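Local atomic coordinates of putative dihydrodipicolinate synthase family protein (Coccidioides immitis, PDB entry 3QFE), a protein that is of unknown function but belongs to the dihydrodipicolinate synthase family, whose members fold as TIM barrels. Residues V6-Q11 with P139-I144; C16-F21 with A39-S44; K25-D30 with P288-D293; Q68-A73 with N100-A105; R93-H98 with D132-Q137. All coordinates share one frame; numbering follows the deposited sequence.

Contact 1 of 5, residues V6-Q11 with P139-I144; sequences VPRVPQ and PLPVVI
On the face of the TIM barrel where its strands begin, Arg8 and Pro10, in the loop that precedes strand 13-17, lie against Pro141, just before strand 142-146, and Val143 within it. The interface is small, about 130 Å² with both sides summed, and no hydrogen bond crosses it. Residues alternate on both sides: Arg8 faces Pro141, and Pro10 faces Val143. At the outer step it is the backbone of Arg8 that does the touching. Its carbonyl O rests 3.6 Å from Pro141 CG and is equally close to CB, so the proline ring turns one side of its hydrocarbon to a polar atom. The aliphatic part of Arg8 only brushes the same ring, CG to CG at 4.3 Å, and the guanidinium goes on past it, where NH2 donates to Pro169 O. Further in, Val143 has CG1 anti to its backbone N (chi1 -178°), which leaves CG2 beside that N as the methyl offered to the loop. Pro10 is buried, and its ring also packs on Tyr109 and Val172 of the strands flanking 142-146, while its O accepts from Ser197 OG. The loop thus runs across the ends of several barrel strands. The Pro10 ring and the Val143 side chain pass alongside one another, running opposite ways, with Pro10 CG 4.0 Å from Val143 CG2.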
# COMPACT_ATOMS: atom_id res chain seq x y z
N VAL A 6 15.19 -10.05 2.79
CA VAL A 6 14.39 -8.90 3.20
C VAL A 6 14.68 -8.58 4.67
O VAL A 6 14.61 -9.46 5.53
CB VAL A 6 12.90 -9.17 2.96
CG1 VAL A 6 12.05 -7.98 3.36
CG2 VAL A 6 12.67 -9.50 1.47
N PRO A 7 15.00 -7.30 4.96
CA PRO A 7 15.31 -6.92 6.35
C PRO A 7 14.09 -6.99 7.29
O PRO A 7 12.94 -6.91 6.83
CB PRO A 7 15.77 -5.46 6.22
CG PRO A 7 15.20 -4.99 4.92
CD PRO A 7 15.15 -6.18 4.02
N ARG A 8 14.38 -7.14 8.58
CA ARG A 8 13.40 -7.16 9.65
C ARG A 8 12.56 -5.87 9.64
O ARG A 8 11.33 -5.91 9.81
CB ARG A 8 14.13 -7.29 11.00
CG ARG A 8 13.22 -7.62 12.20
CD ARG A 8 13.97 -7.60 13.54
NE ARG A 8 14.29 -6.23 14.00
CZ ARG A 8 13.49 -5.47 14.75
NH1 ARG A 8 13.89 -4.25 15.11
NH2 ARG A 8 12.30 -5.91 15.15
N VAL A 9 13.23 -4.74 9.45
CA VAL A 9 12.59 -3.44 9.41
C VAL A 9 12.43 -3.00 7.94
O VAL A 9 13.41 -2.94 7.21
CB VAL A 9 13.40 -2.38 10.21
CG1 VAL A 9 12.84 -0.97 9.97
CG2 VAL A 9 13.43 -2.72 11.71
N PRO A 10 11.19 -2.68 7.53
CA PRO A 10 10.82 -2.40 6.14
C PRO A 10 11.62 -1.25 5.55
O PRO A 10 11.78 -0.22 6.22
CB PRO A 10 9.35 -1.99 6.25
CG PRO A 10 8.89 -2.57 7.49
CD PRO A 10 10.03 -2.56 8.43
N GLN A 11 12.12 -1.42 4.33
CA GLN A 11 13.01 -0.43 3.73
C GLN A 11 12.24 0.82 3.30
O GLN A 11 11.18 0.74 2.69
CB GLN A 11 13.84 -0.99 2.57
N PRO A 139 4.26 -14.11 14.13
CA PRO A 139 5.51 -14.64 13.60
C PRO A 139 6.19 -13.71 12.62
O PRO A 139 7.32 -13.97 12.21
CB PRO A 139 5.09 -15.94 12.90
CG PRO A 139 3.62 -15.84 12.71
CD PRO A 139 3.08 -14.92 13.76
N LEU A 140 5.52 -12.63 12.23
CA LEU A 140 6.09 -11.66 11.29
C LEU A 140 6.18 -10.27 11.96
O LEU A 140 5.38 -9.95 12.83
CB LEU A 140 5.25 -11.59 10.00
CG LEU A 140 5.32 -12.74 8.97
CD1 LEU A 140 4.34 -12.52 7.83
CD2 LEU A 140 6.72 -13.01 8.40
N PRO A 141 7.16 -9.45 11.54
CA PRO A 141 7.22 -8.07 12.06
C PRO A 141 5.95 -7.25 11.72
O PRO A 141 5.38 -7.42 10.65
CB PRO A 141 8.45 -7.48 11.36
CG PRO A 141 9.28 -8.65 10.91
CD PRO A 141 8.33 -9.80 10.71
N VAL A 142 5.56 -6.36 12.62
CA VAL A 142 4.27 -5.69 12.55
C VAL A 142 4.38 -4.19 12.20
O VAL A 142 5.15 -3.47 12.80
CB VAL A 142 3.50 -5.87 13.90
CG1 VAL A 142 2.31 -4.92 14.02
CG2 VAL A 142 3.08 -7.33 14.08
N VAL A 143 3.60 -3.76 11.21
CA VAL A 143 3.47 -2.33 10.90
C VAL A 143 2.05 -1.88 11.29
O VAL A 143 1.05 -2.44 10.82
CB VAL A 143 3.78 -2.02 9.40
CG1 VAL A 143 3.67 -0.52 9.12
CG2 VAL A 143 5.17 -2.50 9.01
N ILE A 144 1.99 -0.88 12.16
CA ILE A 144 0.72 -0.30 12.60
C ILE A 144 0.11 0.36 11.38
O ILE A 144 0.80 1.07 10.63
CB ILE A 144 0.94 0.74 13.72
CG1 ILE A 144 1.51 0.07 14.96
CG2 ILE A 144 -0.36 1.47 14.06
CD1 ILE A 144 2.18 1.04 15.95

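Contact 2 of 5, residues C16-F21 with A39-S44; sequences CPAVTF and AYLARS
This is a buried, wholly apolar helix-on-strand contact: Leu41, in the last turn of helix 31-42, reaches Cys16 of strand 13-17 in the barrel wall and Ala18 two residues on. A single methyl does the work. Leu41 has CG beside its backbone N (chi1 -63°) and CD1 extended away from CA, so CD1 is carried straight out from the helix to the strand. It arrives 3.8 Å from Cys16 SG and 4.2 Å from Ala18 CB, spanning two residues that point to the same side of the chain. On the strand, a Cys16 chi1 of 175° sets SG anti to the backbone N and carries it to the leucine methyl. Pro17, between them, turns the other way, and its O accepts from Asn223 ND2.

Just beyond Leu41 the helix stops, Arg43 being the first residue to leave helical angles. Ser44 folds back on the last turn: its OG donates to Tyr40 O over 2.8 Å, from a position tilted out of the carbonyl plane, and the same OG lies above the rim of one face of the Tyr40 ring. Ser44 N also bonds to Leu41 O at 3.1 Å. The chain then enters strand 48-51, whose Gly48 and Val50 pair by backbone hydrogen bonds with Cys16. Strand, covering helix and neighbouring parallel strand make the first beta-alpha-beta crossover of a TIM barrel.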
# COMPACT_ATOMS: atom_id res chain seq x y z
N CYS A 16 3.75 0.03 -3.33
CA CYS A 16 2.44 0.07 -3.97
C CYS A 16 1.43 -0.89 -3.33
O CYS A 16 1.71 -2.09 -3.21
CB CYS A 16 2.53 -0.23 -5.47
SG CYS A 16 0.86 -0.33 -6.23
N PRO A 17 0.25 -0.37 -2.93
CA PRO A 17 -0.84 -1.22 -2.46
C PRO A 17 -1.68 -1.68 -3.67
O PRO A 17 -2.56 -0.94 -4.16
CB PRO A 17 -1.62 -0.29 -1.53
CG PRO A 17 -1.44 1.08 -2.14
CD PRO A 17 -0.10 1.07 -2.86
N ALA A 18 -1.38 -2.90 -4.13
CA ALA A 18 -1.87 -3.41 -5.41
C ALA A 18 -3.38 -3.62 -5.44
O ALA A 18 -3.97 -4.06 -4.45
CB ALA A 18 -1.15 -4.70 -5.75
N VAL A 19 -4.00 -3.30 -6.57
CA VAL A 19 -5.43 -3.57 -6.76
C VAL A 19 -5.65 -5.07 -7.00
O VAL A 19 -4.69 -5.81 -7.23
CB VAL A 19 -6.04 -2.72 -7.90
CG1 VAL A 19 -6.08 -1.25 -7.49
CG2 VAL A 19 -5.28 -2.89 -9.20
N THR A 20 -6.92 -5.51 -6.97
CA THR A 20 -7.28 -6.92 -7.16
C THR A 20 -8.14 -7.17 -8.39
O THR A 20 -9.13 -6.47 -8.63
CB THR A 20 -8.00 -7.43 -5.91
OG1 THR A 20 -7.13 -7.30 -4.79
CG2 THR A 20 -8.44 -8.92 -6.05
N PHE A 21 -7.77 -8.20 -9.15
CA PHE A 21 -8.46 -8.63 -10.36
C PHE A 21 -9.54 -9.67 -10.04
O PHE A 21 -9.27 -10.62 -9.31
CB PHE A 21 -7.43 -9.26 -11.33
CG PHE A 21 -6.54 -8.25 -12.03
CD1 PHE A 21 -6.84 -7.79 -13.31
CD2 PHE A 21 -5.41 -7.74 -11.40
CE1 PHE A 21 -6.01 -6.84 -13.96
CE2 PHE A 21 -4.61 -6.79 -12.04
CZ PHE A 21 -4.90 -6.35 -13.34
N ALA A 39 3.93 -8.77 -10.91
CA ALA A 39 5.27 -8.91 -11.44
C ALA A 39 5.66 -7.62 -12.18
O ALA A 39 6.76 -7.08 -11.98
CB ALA A 39 5.37 -10.11 -12.33
N TYR A 40 4.75 -7.10 -12.99
CA TYR A 40 5.00 -5.85 -13.69
C TYR A 40 5.31 -4.71 -12.69
O TYR A 40 6.27 -3.94 -12.88
CB TYR A 40 3.81 -5.47 -14.55
CG TYR A 40 4.08 -4.21 -15.34
CD1 TYR A 40 4.81 -4.25 -16.53
CD2 TYR A 40 3.64 -2.97 -14.88
CE1 TYR A 40 5.07 -3.11 -17.24
CE2 TYR A 40 3.91 -1.81 -15.58
CZ TYR A 40 4.62 -1.88 -16.75
OH TYR A 40 4.89 -0.74 -17.46
N LEU A 41 4.50 -4.59 -11.63
CA LEU A 41 4.73 -3.53 -10.64
C LEU A 41 6.08 -3.68 -9.95
O LEU A 41 6.80 -2.70 -9.75
CB LEU A 41 3.61 -3.48 -9.58
CG LEU A 41 2.19 -3.15 -10.01
CD1 LEU A 41 1.32 -3.16 -8.76
CD2 LEU A 41 2.09 -1.80 -10.71
N ALA A 42 6.45 -4.91 -9.59
CA ALA A 42 7.71 -5.10 -8.87
C ALA A 42 8.92 -4.81 -9.74
O ALA A 42 10.00 -4.52 -9.21
CB ALA A 42 7.81 -6.48 -8.26
N ARG A 43 8.73 -4.87 -11.05
CA ARG A 43 9.79 -4.60 -12.01
C ARG A 43 9.83 -3.11 -12.49
O ARG A 43 10.57 -2.74 -13.43
CB ARG A 43 9.66 -5.60 -13.18
CG ARG A 43 9.99 -7.05 -12.75
CD ARG A 43 11.51 -7.34 -12.80
NE ARG A 43 12.04 -6.84 -14.06
CZ ARG A 43 11.87 -7.44 -15.24
NH1 ARG A 43 11.23 -8.62 -15.32
NH2 ARG A 43 12.32 -6.86 -16.34
N SER A 44 9.06 -2.26 -11.81
CA SER A 44 8.99 -0.86 -12.22
C SER A 44 9.62 0.10 -11.22
O SER A 44 9.22 1.25 -11.13
CB SER A 44 7.55 -0.43 -12.47
OG SER A 44 6.92 -1.28 -13.39

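Contact 3 of 5, residues K25-D30 with P288-D293; sequences KTDTLD and PRKPYD
Asp27 and Arg289 form a salt bridge that ties the small hairpin of strands 22-23 and 28-29 to the loop leading into the C-terminal helix 297-317. Asp27 is in a G1 beta bulge: it and Thr28 both face Asp23, and Asp27 has the positive phi that goes with this bulge.

The charged contact is a side-on grip by two nitrogens on two different atoms. Arg289 NE donates to Asp27 OD1 over 2.8 Å, nearly straight at 163°, and NH2 donates to the backbone O of the same residue at 3.1 Å. Both acceptors lie in the guanidinium plane, but each is approached from above its own carboxylate or carbonyl plane, and carboxylate and guanidinium stand at a right angle. Arg289 is stretched out as far as NE, and this, with an Asp27 carboxylate anti to its backbone N (chi1 -164°), allows the two side chains to cross. The remaining nitrogen, NH1, is held by Glu65 and by Leu60 O, so the guanidinium is fixed along more than one edge and its charge is probably shared between Asp27 and Glu65.

Two waters widen the link. One donates both to Asp27 OD2 and to Lys290 O, at 2.8 and 2.9 Å. The other donates to OD1 at 2.7 Å and accepts from Lys290 N, giving OD1 a second donor besides Arg289.

Packing adds little. The bent chain of Lys290 passes the carboxylate with CE 3.8 Å from Asp27 OD2, while NZ stays 4.8 Å from that oxygen, outside contact.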
# COMPACT_ATOMS: atom_id res chain seq x y z
N LYS A 25 -17.60 -12.97 -14.50
CA LYS A 25 -18.61 -14.02 -14.77
C LYS A 25 -18.81 -14.97 -13.59
O LYS A 25 -19.93 -15.44 -13.34
CB LYS A 25 -18.27 -14.81 -16.04
N THR A 26 -17.74 -15.25 -12.85
CA THR A 26 -17.76 -16.22 -11.77
C THR A 26 -17.52 -15.59 -10.38
O THR A 26 -17.66 -16.27 -9.35
CB THR A 26 -16.66 -17.29 -11.96
OG1 THR A 26 -15.38 -16.64 -12.05
CG2 THR A 26 -16.90 -18.14 -13.21
N ASP A 27 -17.12 -14.32 -10.37
CA ASP A 27 -16.80 -13.62 -9.12
C ASP A 27 -15.72 -14.36 -8.32
O ASP A 27 -15.92 -14.67 -7.15
CB ASP A 27 -18.05 -13.39 -8.26
CG ASP A 27 -17.83 -12.35 -7.16
OD1 ASP A 27 -16.81 -11.60 -7.20
OD2 ASP A 27 -18.68 -12.29 -6.25
N THR A 28 -14.60 -14.64 -8.96
CA THR A 28 -13.48 -15.31 -8.32
C THR A 28 -12.27 -14.49 -8.68
O THR A 28 -12.31 -13.67 -9.60
CB THR A 28 -13.28 -16.74 -8.86
OG1 THR A 28 -13.29 -16.73 -10.30
CG2 THR A 28 -14.41 -17.72 -8.34
N LEU A 29 -11.19 -14.68 -7.94
CA LEU A 29 -9.94 -14.03 -8.26
C LEU A 29 -9.47 -14.44 -9.65
O LEU A 29 -9.67 -15.58 -10.07
CB LEU A 29 -8.89 -14.45 -7.24
CG LEU A 29 -9.13 -14.09 -5.77
CD1 LEU A 29 -7.95 -14.62 -4.94
CD2 LEU A 29 -9.30 -12.60 -5.59
N ASP A 30 -8.86 -13.53 -10.39
CA ASP A 30 -8.16 -13.91 -11.62
C ASP A 30 -6.65 -13.91 -11.34
O ASP A 30 -5.98 -12.89 -11.53
CB ASP A 30 -8.50 -12.93 -12.74
CG ASP A 30 -7.79 -13.25 -14.06
OD1 ASP A 30 -6.88 -14.11 -14.12
OD2 ASP A 30 -8.15 -12.62 -15.06
N PRO A 288 -14.97 -3.13 -9.36
CA PRO A 288 -15.12 -3.44 -7.95
C PRO A 288 -15.89 -4.75 -7.78
O PRO A 288 -16.70 -5.10 -8.64
CB PRO A 288 -15.95 -2.27 -7.41
CG PRO A 288 -16.26 -1.38 -8.59
CD PRO A 288 -15.37 -1.76 -9.70
N ARG A 289 -15.65 -5.47 -6.70
CA ARG A 289 -16.34 -6.73 -6.49
C ARG A 289 -17.83 -6.48 -6.27
O ARG A 289 -18.21 -5.51 -5.62
CB ARG A 289 -15.73 -7.52 -5.32
CG ARG A 289 -15.73 -8.97 -5.59
CD ARG A 289 -15.45 -9.86 -4.38
NE ARG A 289 -15.24 -11.23 -4.86
CZ ARG A 289 -14.56 -12.17 -4.21
NH1 ARG A 289 -14.03 -11.95 -3.02
NH2 ARG A 289 -14.42 -13.36 -4.77
N LYS A 290 -18.66 -7.34 -6.85
CA LYS A 290 -20.10 -7.42 -6.57
C LYS A 290 -20.41 -7.24 -5.10
O LYS A 290 -19.74 -7.84 -4.26
CB LYS A 290 -20.62 -8.80 -7.00
CG LYS A 290 -21.58 -8.75 -8.12
CD LYS A 290 -21.68 -10.07 -8.88
CE LYS A 290 -21.93 -11.26 -7.99
NZ LYS A 290 -22.88 -12.18 -8.67
N PRO A 291 -21.47 -6.48 -4.77
CA PRO A 291 -22.41 -5.81 -5.64
C PRO A 291 -22.05 -4.37 -5.98
O PRO A 291 -22.88 -3.66 -6.49
CB PRO A 291 -23.69 -5.81 -4.81
CG PRO A 291 -23.17 -5.59 -3.42
CD PRO A 291 -21.84 -6.31 -3.35
N TYR A 292 -20.82 -3.95 -5.73
CA TYR A 292 -20.43 -2.56 -5.99
C TYR A 292 -20.33 -2.20 -7.48
O TYR A 292 -20.00 -3.04 -8.32
CB TYR A 292 -19.17 -2.21 -5.17
CG TYR A 292 -19.43 -2.47 -3.71
CD1 TYR A 292 -20.33 -1.67 -2.98
CD2 TYR A 292 -18.86 -3.56 -3.07
CE1 TYR A 292 -20.62 -1.94 -1.65
CE2 TYR A 292 -19.13 -3.84 -1.74
CZ TYR A 292 -20.01 -3.02 -1.04
OH TYR A 292 -20.29 -3.30 0.28
N ASP A 293 -20.68 -0.96 -7.82
CA ASP A 293 -20.74 -0.55 -9.21
C ASP A 293 -19.41 0.04 -9.67
O ASP A 293 -18.67 0.60 -8.86
CB ASP A 293 -21.89 0.46 -9.44
CG ASP A 293 -23.25 -0.23 -9.71
OD1 ASP A 293 -23.33 -1.48 -9.76
OD2 ASP A 293 -24.27 0.50 -9.86
O HOH W 1 -18.48 -10.43 -4.22
O HOH W 2 -17.22 -9.38 -8.70

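Contact 4 of 5, residues Q68-A73 with N100-A105; sequences QLIATA and NDASVA
Ile70 of helix 63-77 fits against Ala102 and Ala105 of helix 92-105, two neighbouring helices in the outer layer of the TIM barrel. They run nearly parallel, inclined by 27°, and the short segments come within 8.7 Å axis to axis, a close spacing that the alanines permit. Ile70 is the bump. With CG1 beside its backbone N (chi1 -61°) and the chain extended beyond, CD1 pushes over the near side of Ala102, 3.6 Å from its CB and as close to its CA. The root of the same side chain takes the other alanine, one turn along: Ile70 CB and CG2 both lie 3.8 Å from Ala105 CB. The isoleucine therefore fills the hollow between the two small residues.

In return, Ala105 is the bump on the opposing helix. Its CB points at helix 63-77 and settles into the shallow notch where Ile70 passes to Ala71, as near to Ala71 N as to Ile70 CB. On the barrel side, Ile70 and Ala102 both rest on Ala85 of strand 83-86, so the two helices share a seat on the sheet. Asp101, at the border, turns to Arg63 in a salt bridge. The tightest backbone approach is at Ala105, where Ala71 and Ala105 have CA atoms 4.7 Å apart and Ala71 CA makes a CA-H...O contact of 3.5 Å with Ala105 O.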
# COMPACT_ATOMS: atom_id res chain seq x y z
N GLN A 68 -4.31 -16.76 -1.02
CA GLN A 68 -3.94 -17.01 -2.42
C GLN A 68 -3.28 -15.77 -3.00
O GLN A 68 -2.33 -15.87 -3.78
CB GLN A 68 -5.14 -17.43 -3.27
CG GLN A 68 -5.56 -18.83 -2.94
CD GLN A 68 -6.94 -19.20 -3.46
OE1 GLN A 68 -7.76 -18.34 -3.84
NE2 GLN A 68 -7.22 -20.51 -3.47
N LEU A 69 -3.76 -14.60 -2.63
CA LEU A 69 -3.19 -13.39 -3.20
C LEU A 69 -1.79 -13.19 -2.69
O LEU A 69 -0.91 -12.85 -3.46
CB LEU A 69 -4.06 -12.18 -2.91
CG LEU A 69 -5.35 -12.10 -3.71
CD1 LEU A 69 -6.10 -10.88 -3.20
CD2 LEU A 69 -5.04 -11.94 -5.22
N ILE A 70 -1.56 -13.45 -1.39
CA ILE A 70 -0.23 -13.29 -0.85
C ILE A 70 0.72 -14.25 -1.55
O ILE A 70 1.78 -13.84 -2.01
CB ILE A 70 -0.17 -13.48 0.69
CG1 ILE A 70 -1.05 -12.42 1.37
CG2 ILE A 70 1.27 -13.30 1.19
CD1 ILE A 70 -1.32 -12.68 2.88
N ALA A 71 0.31 -15.52 -1.66
CA ALA A 71 1.12 -16.55 -2.32
C ALA A 71 1.40 -16.19 -3.79
O ALA A 71 2.49 -16.40 -4.32
CB ALA A 71 0.41 -17.93 -2.23
N THR A 72 0.39 -15.63 -4.45
CA THR A 72 0.51 -15.20 -5.83
C THR A 72 1.50 -14.02 -5.91
O THR A 72 2.38 -14.00 -6.79
CB THR A 72 -0.88 -14.89 -6.45
OG1 THR A 72 -1.64 -16.11 -6.49
CG2 THR A 72 -0.77 -14.31 -7.86
N ALA A 73 1.39 -13.06 -4.98
CA ALA A 73 2.36 -11.98 -4.90
C ALA A 73 3.77 -12.54 -4.78
O ALA A 73 4.62 -12.20 -5.62
CB ALA A 73 2.04 -11.01 -3.75
N ASN A 100 -0.99 -15.61 10.54
CA ASN A 100 -0.44 -16.92 10.32
C ASN A 100 -0.60 -17.40 8.88
O ASN A 100 0.32 -18.00 8.32
CB ASN A 100 -1.00 -17.92 11.35
CG ASN A 100 -0.35 -17.75 12.72
OD1 ASN A 100 0.88 -17.79 12.84
ND2 ASN A 100 -1.16 -17.52 13.73
N ASP A 101 -1.75 -17.10 8.27
CA ASP A 101 -1.95 -17.39 6.85
C ASP A 101 -0.92 -16.65 6.02
O ASP A 101 -0.34 -17.25 5.11
CB ASP A 101 -3.36 -17.00 6.39
CG ASP A 101 -4.43 -17.93 6.93
OD1 ASP A 101 -4.10 -18.99 7.51
OD2 ASP A 101 -5.62 -17.60 6.77
N ALA A 102 -0.69 -15.37 6.34
CA ALA A 102 0.25 -14.52 5.60
C ALA A 102 1.67 -15.06 5.69
O ALA A 102 2.41 -15.07 4.71
CB ALA A 102 0.20 -13.05 6.10
N SER A 103 2.03 -15.50 6.89
CA SER A 103 3.33 -16.05 7.14
C SER A 103 3.56 -17.28 6.27
O SER A 103 4.55 -17.35 5.55
CB SER A 103 3.47 -16.39 8.62
OG SER A 103 4.76 -16.88 8.88
N VAL A 104 2.63 -18.22 6.33
CA VAL A 104 2.71 -19.43 5.49
C VAL A 104 2.76 -19.09 3.97
O VAL A 104 3.49 -19.70 3.22
CB VAL A 104 1.57 -20.47 5.83
CG1 VAL A 104 1.59 -21.68 4.87
CG2 VAL A 104 1.68 -20.97 7.29
N ALA A 105 2.03 -18.07 3.55
CA ALA A 105 1.95 -17.76 2.13
C ALA A 105 3.17 -16.98 1.61
O ALA A 105 3.31 -16.80 0.42
CB ALA A 105 0.66 -17.03 1.83

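Contact 5 of 5, residues R93-H98 with D132-Q137; sequences RQVLEH and DDVSCQ
Leu96 and Gln137 each carry CG beside the backbone N, with chi1 of -71° and -67°, which sends both side chains into the groove between helices 92-105 and 124-137, where they cross at about a right angle. Leu96 CD1 sits against the amide group of Gln137, almost equally far from CD, OE1 and NE2, at 3.5 Å from OE1 and 3.7 Å from NE2. The other methyl, CD2, packs on Gln137 CB at 3.9 Å. The amide does not swing freely under this methyl: NE2 donates to Asp133 OD1, one turn back, over 2.8 Å and close to straight (166°). The carboxylate oxygen lies in the amide plane, although the donor stands above the carboxylate.

Deeper in, the contact turns fully apolar. Val95 CG1 faces Val134 CG2 at 4.2 Å, the two valines again crossing at right angles, and Val134 also touches Ile99 on the first helix. With segment axes 10.7 Å apart and pointing much the same way, this is the packing of two successive outer helices of a TIM barrel, with aliphatic residues inside and a polar side chain closing the rim.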
# COMPACT_ATOMS: atom_id res chain seq x y z
N ARG A 93 -8.50 -12.78 17.30
CA ARG A 93 -8.51 -14.11 16.73
C ARG A 93 -8.41 -14.06 15.20
O ARG A 93 -7.59 -14.75 14.59
CB ARG A 93 -9.75 -14.87 17.19
CG ARG A 93 -10.04 -16.16 16.44
CD ARG A 93 -9.46 -17.38 17.13
NE ARG A 93 -10.11 -18.56 16.58
CZ ARG A 93 -9.63 -19.30 15.58
NH1 ARG A 93 -8.44 -19.02 15.04
NH2 ARG A 93 -10.34 -20.33 15.14
N GLN A 94 -9.24 -13.23 14.58
CA GLN A 94 -9.21 -13.07 13.12
C GLN A 94 -7.90 -12.52 12.63
O GLN A 94 -7.36 -13.01 11.66
CB GLN A 94 -10.34 -12.17 12.67
CG GLN A 94 -11.71 -12.76 12.78
CD GLN A 94 -12.76 -11.68 12.70
OE1 GLN A 94 -12.50 -10.52 13.06
NE2 GLN A 94 -13.96 -12.05 12.26
N VAL A 95 -7.37 -11.51 13.32
CA VAL A 95 -6.07 -10.94 12.96
C VAL A 95 -4.95 -11.97 13.02
O VAL A 95 -4.15 -12.04 12.09
CB VAL A 95 -5.73 -9.65 13.80
CG1 VAL A 95 -4.29 -9.13 13.48
CG2 VAL A 95 -6.77 -8.55 13.51
N LEU A 96 -4.91 -12.79 14.08
CA LEU A 96 -3.87 -13.82 14.20
C LEU A 96 -3.98 -14.91 13.14
O LEU A 96 -2.98 -15.39 12.62
CB LEU A 96 -3.84 -14.43 15.60
CG LEU A 96 -3.28 -13.45 16.62
CD1 LEU A 96 -3.39 -14.08 18.00
CD2 LEU A 96 -1.83 -13.01 16.30
N GLU A 97 -5.21 -15.30 12.80
CA GLU A 97 -5.41 -16.24 11.72
C GLU A 97 -4.89 -15.67 10.38
O GLU A 97 -4.12 -16.34 9.67
CB GLU A 97 -6.89 -16.64 11.64
CG GLU A 97 -7.26 -17.51 10.46
CD GLU A 97 -8.71 -17.99 10.53
OE1 GLU A 97 -9.63 -17.31 9.98
OE2 GLU A 97 -8.92 -19.04 11.16
N HIS A 98 -5.27 -14.42 10.05
CA HIS A 98 -4.72 -13.76 8.86
C HIS A 98 -3.21 -13.67 8.90
O HIS A 98 -2.55 -13.96 7.89
CB HIS A 98 -5.25 -12.34 8.72
CG HIS A 98 -6.71 -12.27 8.39
ND1 HIS A 98 -7.45 -11.13 8.59
CD2 HIS A 98 -7.55 -13.20 7.88
CE1 HIS A 98 -8.70 -11.35 8.20
NE2 HIS A 98 -8.79 -12.61 7.79
N ASP A 132 -0.10 -4.87 21.74
CA ASP A 132 0.77 -5.68 22.60
C ASP A 132 0.61 -7.19 22.35
O ASP A 132 1.59 -7.91 22.15
CB ASP A 132 0.48 -5.40 24.09
CG ASP A 132 1.07 -4.06 24.57
OD1 ASP A 132 1.73 -3.32 23.79
OD2 ASP A 132 0.86 -3.74 25.77
N ASP A 133 -0.63 -7.66 22.35
CA ASP A 133 -0.94 -9.06 22.14
C ASP A 133 -0.57 -9.54 20.72
O ASP A 133 0.00 -10.62 20.53
CB ASP A 133 -2.42 -9.27 22.41
CG ASP A 133 -2.78 -10.71 22.64
OD1 ASP A 133 -1.86 -11.54 22.83
OD2 ASP A 133 -3.99 -11.01 22.63
N VAL A 134 -0.86 -8.70 19.74
CA VAL A 134 -0.58 -9.04 18.37
C VAL A 134 0.92 -9.13 18.07
O VAL A 134 1.34 -10.12 17.47
CB VAL A 134 -1.35 -8.15 17.36
CG1 VAL A 134 -0.75 -8.26 15.98
CG2 VAL A 134 -2.82 -8.55 17.33
N SER A 135 1.71 -8.12 18.48
CA SER A 135 3.17 -8.11 18.21
C SER A 135 3.83 -9.32 18.82
O SER A 135 4.65 -9.97 18.20
CB SER A 135 3.87 -6.90 18.83
OG SER A 135 3.17 -5.71 18.58
N CYS A 136 3.46 -9.57 20.06
CA CYS A 136 3.99 -10.67 20.82
C CYS A 136 3.67 -12.05 20.21
O CYS A 136 4.53 -12.93 20.24
CB CYS A 136 3.47 -10.52 22.26
SG CYS A 136 3.56 -11.96 23.27
N GLN A 137 2.47 -12.23 19.65
CA GLN A 137 2.09 -13.54 19.08
C GLN A 137 2.47 -13.72 17.61
O GLN A 137 2.53 -14.86 17.12
CB GLN A 137 0.60 -13.81 19.27
CG GLN A 137 0.16 -14.00 20.73
CD GLN A 137 -1.19 -14.67 20.82
OE1 GLN A 137 -1.38 -15.78 20.33
NE2 GLN A 137 -2.14 -13.99 21.43

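Overall arrangement
From the N terminus, contact 1 closes the loop from the leading segment to strand 142-146, and contacts 2, 4 and 5 are all nested within it. Contact 2 comes first, folding helix 31-42 onto strand 13-17, and closes before contacts 4 and 5 open. These two cross each other by sharing helix 92-105, so helices 63-77, 92-105 and 124-137 are joined in a row. Contact 3 closes the longest loop, bringing residues 288-293 back to the hairpin at 25-30. It encloses contacts 4 and 5 but crosses 1 and 2. Leu29 also packs on Leu69, linking contact 3 to 4, whereas contacts 1 and 3 lie about 32 Å apart, centre to centre.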